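PDB 1K32: tricorn protease from Thermoplasma acidophilum, which hydrolyses peptide bonds as a serine protease and probably cuts peptides released by the proteasome into smaller pieces. Local coordinates for residues Val139-Asp142 and Gly143-Phe146; Asp829-Ile832 and Arg833-Trp837. All coordinates share one frame; numbering follows the deposited sequence.

Contact 1 (Val139-Asp142 and Gly143-Phe146); sequences VEND and GINF
A beta hairpin in a blade of the beta propeller, the four-stranded antiparallel sheet of strands 110-114, 120-124, 135-140 and 145-148, turns back on itself at N141-G143, and a classic beta bulge sets I144 and N145 together opposite E140. E140 N gives its hydrogen to N145 O at 3.1 Å. E140 O is shared by three weak bonds, from the backbone N of G143, I144 and N145. N141 and D142 both have positive phi, as has G143, where a CB would collide with D142 O.
The side chains of E140 and N145 run alongside each other on one face of the sheet. N145 ND2 reaches E140 OE2 at 2.9 Å, with an N-H...O angle of 160°; the oxygen lies in the amide plane but is approached from above the carboxylate plane. The two planes are turned 47° apart. With CG anti to the backbone N (chi1 -178°), N145 brings its amide to this carboxylate, while its OD1 accepts a hydrogen bond from L745 N. An alanine at E140 has no carboxylate for N145 ND2, and the amide would probably be left freer to turn, held by OD1 alone among the bonds described. On the other face V139 CG2 meets F146 CE2 at 4.1 Å, and the F146 ring packs edge-to-face with Y796. At the turn, I144 N bonds to N141 O at 3.2 Å, and I144 CG1 lies against N141 CB, 3.4 Å away.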
loop_
_atom_site.group_PDB
_atom_site.type_symbol
_atom_site.label_atom_id
_atom_site.label_comp_id
_atom_site.label_asym_id
_atom_site.label_seq_id
_atom_site.Cartn_x
_atom_site.Cartn_y
_atom_site.Cartn_z
ATOM N N VAL A 139 60.900 4.383 31.524
ATOM C CA VAL A 139 60.123 5.462 30.941
ATOM C C VAL A 139 61.010 6.667 30.631
ATOM O O VAL A 139 61.880 7.037 31.427
ATOM C CB VAL A 139 58.987 5.910 31.883
ATOM C CG1 VAL A 139 58.156 7.006 31.203
ATOM C CG2 VAL A 139 58.110 4.702 32.255
ATOM N N GLU A 140 60.767 7.285 29.481
ATOM C CA GLU A 140 61.540 8.440 29.064
ATOM C C GLU A 140 60.639 9.609 28.669
ATOM O O GLU A 140 59.572 9.421 28.077
ATOM C CB GLU A 140 62.455 8.075 27.880
ATOM C CG GLU A 140 63.562 7.080 28.211
ATOM C CD GLU A 140 64.535 6.824 27.051
ATOM O OE1 GLU A 140 65.677 6.414 27.315
ATOM O OE2 GLU A 140 64.171 7.014 25.877
ATOM N N ASN A 141 61.088 10.816 29.009
ATOM C CA ASN A 141 60.370 12.037 28.665
ATOM C C ASN A 141 58.902 11.942 29.007
ATOM O O ASN A 141 58.051 12.223 28.161
ATOM C CB ASN A 141 60.477 12.316 27.165
ATOM C CG ASN A 141 61.887 12.407 26.695
ATOM O OD1 ASN A 141 62.644 13.250 27.167
ATOM N ND2 ASN A 141 62.262 11.545 25.747
ATOM N N ASP A 142 58.601 11.535 30.232
ATOM C CA ASP A 142 57.223 11.418 30.671
ATOM C C ASP A 142 56.322 10.618 29.733
ATOM O O ASP A 142 55.185 11.016 29.477
ATOM C CB ASP A 142 56.628 12.810 30.871
ATOM C CG ASP A 142 57.377 13.621 31.914
ATOM O OD1 ASP A 142 57.085 14.828 32.035
ATOM O OD2 ASP A 142 58.254 13.058 32.608
ATOM N N GLY A 143 56.819 9.496 29.217
ATOM C CA GLY A 143 55.993 8.681 28.338
ATOM C C GLY A 143 56.172 8.849 26.835
ATOM O O GLY A 143 55.483 8.195 26.067
ATOM N N ILE A 144 57.089 9.712 26.405
ATOM C CA ILE A 144 57.308 9.907 24.967
ATOM C C ILE A 144 57.868 8.633 24.347
ATOM O O ILE A 144 57.569 8.294 23.200
ATOM C CB ILE A 144 58.323 11.061 24.669
ATOM C CG1 ILE A 144 57.771 12.409 25.152
ATOM C CG2 ILE A 144 58.634 11.115 23.157
ATOM C CD1 ILE A 144 56.582 12.947 24.356
ATOM N N ASN A 145 58.676 7.922 25.121
ATOM C CA ASN A 145 59.309 6.704 24.641
ATOM C C ASN A 145 59.459 5.679 25.766
ATOM O O ASN A 145 59.604 6.038 26.933
ATOM C CB ASN A 145 60.687 7.057 24.054
ATOM C CG ASN A 145 61.412 5.854 23.466
ATOM O OD1 ASN A 145 60.927 5.208 22.533
ATOM N ND2 ASN A 145 62.588 5.553 24.009
ATOM N N PHE A 146 59.404 4.401 25.418
ATOM C CA PHE A 146 59.551 3.347 26.417
ATOM C C PHE A 146 60.643 2.412 25.943
ATOM O O PHE A 146 60.618 1.929 24.808
ATOM C CB PHE A 146 58.246 2.568 26.609
ATOM C CG PHE A 146 57.104 3.410 27.077
ATOM C CD1 PHE A 146 56.376 4.182 26.173
ATOM C CD2 PHE A 146 56.779 3.476 28.430
ATOM C CE1 PHE A 146 55.343 5.005 26.617
ATOM C CE2 PHE A 146 55.755 4.294 28.880
ATOM C CZ PHE A 146 55.030 5.061 27.981
#

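Contact 2 (Asp829-Ile832 and Arg833-Trp837); sequences DRFI and RYRSW
D829 OD2 is gripped by two arginines: R833 NE, 3.0 Å away in a salt bridge with an N-H...O angle of 161°, and R738 NH2. D829 stands at the N-cap position of helix 830-848, yet with CG between the backbone N and the carbonyl carbon (chi1 65°) its carboxylate is carried to R833, one turn on, and makes no capping bond. OD2 lies at the edge of the R833 guanidinium, in its plane, whereas NE comes from above the carboxylate plane. R833 is extended from CG to NE, and its NH2 forms a second salt bridge, with D742.
Behind this pair the helix runs in regular i to i+4 bonds, R833 N to D829 O at 3.1 Å and R835 N to F831 O at 2.9 Å among them. R835 CG rests over one face of the F831 ring, 3.8 Å from its centroid, a CH-pi contact offset toward the rim; the R835 chain is bent beyond CG, CD still touching F831 CZ, and NE pairs with E765. F831 CE1 touches Y834 CD2 at 4.2 Å, and Y834 OH bonds to H857 ND1. With D829 between two arginines and R833 between two aspartates, the buried charges probably offset one another in part, which would help keep both side chains ionised.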
loop_
_atom_site.group_PDB
_atom_site.type_symbol
_atom_site.label_atom_id
_atom_site.label_comp_id
_atom_site.label_asym_id
_atom_site.label_seq_id
_atom_site.Cartn_x
_atom_site.Cartn_y
_atom_site.Cartn_z
ATOM N N ASP A 829 44.831 -4.155 20.015
ATOM C CA ASP A 829 45.528 -4.954 19.017
ATOM C C ASP A 829 46.187 -6.171 19.632
ATOM O O ASP A 829 47.141 -6.711 19.099
ATOM C CB ASP A 829 46.544 -4.099 18.213
ATOM C CG ASP A 829 47.696 -3.546 19.061
ATOM O OD1 ASP A 829 48.562 -2.858 18.475
ATOM O OD2 ASP A 829 47.761 -3.782 20.289
ATOM N N ARG A 830 45.641 -6.616 20.758
ATOM C CA ARG A 830 46.156 -7.792 21.459
ATOM C C ARG A 830 46.064 -9.071 20.619
ATOM O O ARG A 830 46.989 -9.883 20.597
ATOM C CB ARG A 830 45.379 -8.012 22.769
ATOM C CG ARG A 830 45.717 -9.346 23.452
ATOM C CD ARG A 830 46.827 -9.174 24.460
ATOM N NE ARG A 830 46.253 -8.942 25.778
ATOM C CZ ARG A 830 46.925 -8.523 26.840
ATOM N NH1 ARG A 830 46.284 -8.357 27.986
ATOM N NH2 ARG A 830 48.220 -8.260 26.761
ATOM N N PHE A 831 44.938 -9.268 19.949
ATOM C CA PHE A 831 44.777 -10.476 19.152
ATOM C C PHE A 831 45.770 -10.495 17.994
ATOM O O PHE A 831 46.321 -11.546 17.671
ATOM C CB PHE A 831 43.344 -10.589 18.618
ATOM C CG PHE A 831 43.074 -11.878 17.896
ATOM C CD1 PHE A 831 43.064 -13.091 18.588
ATOM C CD2 PHE A 831 42.834 -11.884 16.526
ATOM C CE1 PHE A 831 42.814 -14.284 17.926
ATOM C CE2 PHE A 831 42.581 -13.081 15.851
ATOM C CZ PHE A 831 42.570 -14.281 16.556
ATOM N N ILE A 832 45.991 -9.339 17.363
ATOM C CA ILE A 832 46.952 -9.258 16.258
ATOM C C ILE A 832 48.323 -9.661 16.780
ATOM O O ILE A 832 49.002 -10.496 16.177
ATOM C CB ILE A 832 47.032 -7.833 15.663
ATOM C CG1 ILE A 832 45.688 -7.473 15.023
ATOM C CG2 ILE A 832 48.156 -7.760 14.617
ATOM C CD1 ILE A 832 45.543 -6.005 14.620
ATOM N N ARG A 833 48.717 -9.077 17.913
ATOM C CA ARG A 833 50.002 -9.385 18.533
ATOM C C ARG A 833 50.095 -10.871 18.872
ATOM O O ARG A 833 51.152 -11.475 18.742
ATOM C CB ARG A 833 50.200 -8.545 19.804
ATOM C CG ARG A 833 50.486 -7.067 19.547
ATOM C CD ARG A 833 50.458 -6.226 20.829
ATOM N NE ARG A 833 50.555 -4.802 20.510
ATOM C CZ ARG A 833 51.694 -4.171 20.248
ATOM N NH1 ARG A 833 51.678 -2.885 19.950
ATOM N NH2 ARG A 833 52.850 -4.814 20.315
ATOM N N TYR A 834 48.983 -11.458 19.302
ATOM C CA TYR A 834 48.937 -12.885 19.647
ATOM C C TYR A 834 49.152 -13.784 18.423
ATOM O O TYR A 834 49.979 -14.705 18.440
ATOM C CB TYR A 834 47.590 -13.248 20.280
ATOM C CG TYR A 834 47.394 -14.743 20.390
ATOM C CD1 TYR A 834 48.160 -15.496 21.279
ATOM C CD2 TYR A 834 46.509 -15.412 19.543
ATOM C CE1 TYR A 834 48.062 -16.876 21.323
ATOM C CE2 TYR A 834 46.398 -16.802 19.575
ATOM C CZ TYR A 834 47.179 -17.527 20.467
ATOM O OH TYR A 834 47.099 -18.896 20.491
ATOM N N ARG A 835 48.393 -13.541 17.363
ATOM C CA ARG A 835 48.543 -14.357 16.160
ATOM C C ARG A 835 49.937 -14.174 15.538
ATOM O O ARG A 835 50.533 -15.139 15.055
ATOM C CB ARG A 835 47.424 -14.035 15.158
ATOM C CG ARG A 835 46.024 -14.457 15.640
ATOM C CD ARG A 835 45.742 -15.948 15.439
ATOM N NE ARG A 835 45.926 -16.281 14.034
ATOM C CZ ARG A 835 46.862 -17.100 13.575
ATOM N NH1 ARG A 835 46.959 -17.300 12.272
ATOM N NH2 ARG A 835 47.668 -17.749 14.416
ATOM N N SER A 836 50.469 -12.951 15.561
ATOM C CA SER A 836 51.820 -12.721 15.032
ATOM C C SER A 836 52.817 -13.579 15.846
ATOM O O SER A 836 53.708 -14.215 15.291
ATOM C CB SER A 836 52.177 -11.229 15.131
ATOM O OG SER A 836 53.578 -11.002 15.155
ATOM N N TRP A 837 52.646 -13.591 17.163
ATOM C CA TRP A 837 53.503 -14.379 18.060
ATOM C C TRP A 837 53.387 -15.866 17.714
ATOM O O TRP A 837 54.391 -16.567 17.570
ATOM C CB TRP A 837 53.080 -14.150 19.523
ATOM C CG TRP A 837 53.915 -14.908 20.537
ATOM C CD1 TRP A 837 55.124 -14.529 21.063
ATOM C CD2 TRP A 837 53.593 -16.171 21.144
ATOM N NE1 TRP A 837 55.569 -15.475 21.959
ATOM C CE2 TRP A 837 54.649 -16.491 22.031
ATOM C CE3 TRP A 837 52.514 -17.062 21.025
ATOM C CZ2 TRP A 837 54.656 -17.665 22.800
ATOM C CZ3 TRP A 837 52.519 -18.232 21.791
ATOM C CH2 TRP A 837 53.586 -18.522 22.667
#

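From the N terminus the chain first reaches contact 1, where the 139-142 and 143-146 segments close a tight hairpin joining the last two strands of a propeller blade, 135-140 and the outermost 145-148. Contact 2 comes nearly 700 residues later, spans the first two turns of helix 830-848 and closes no larger loop. The two are in series, neither nested nor crossing; the centres of contact 1 and contact 2 are about 24 Å apart, and they do not touch. Both nevertheless border strand 741-746, since N145 of contact 1 bonds to L745 and R833 of contact 2 pairs with D742. That strand belongs to the PDZ-like region, which thus meets both the propeller hairpin and the helix.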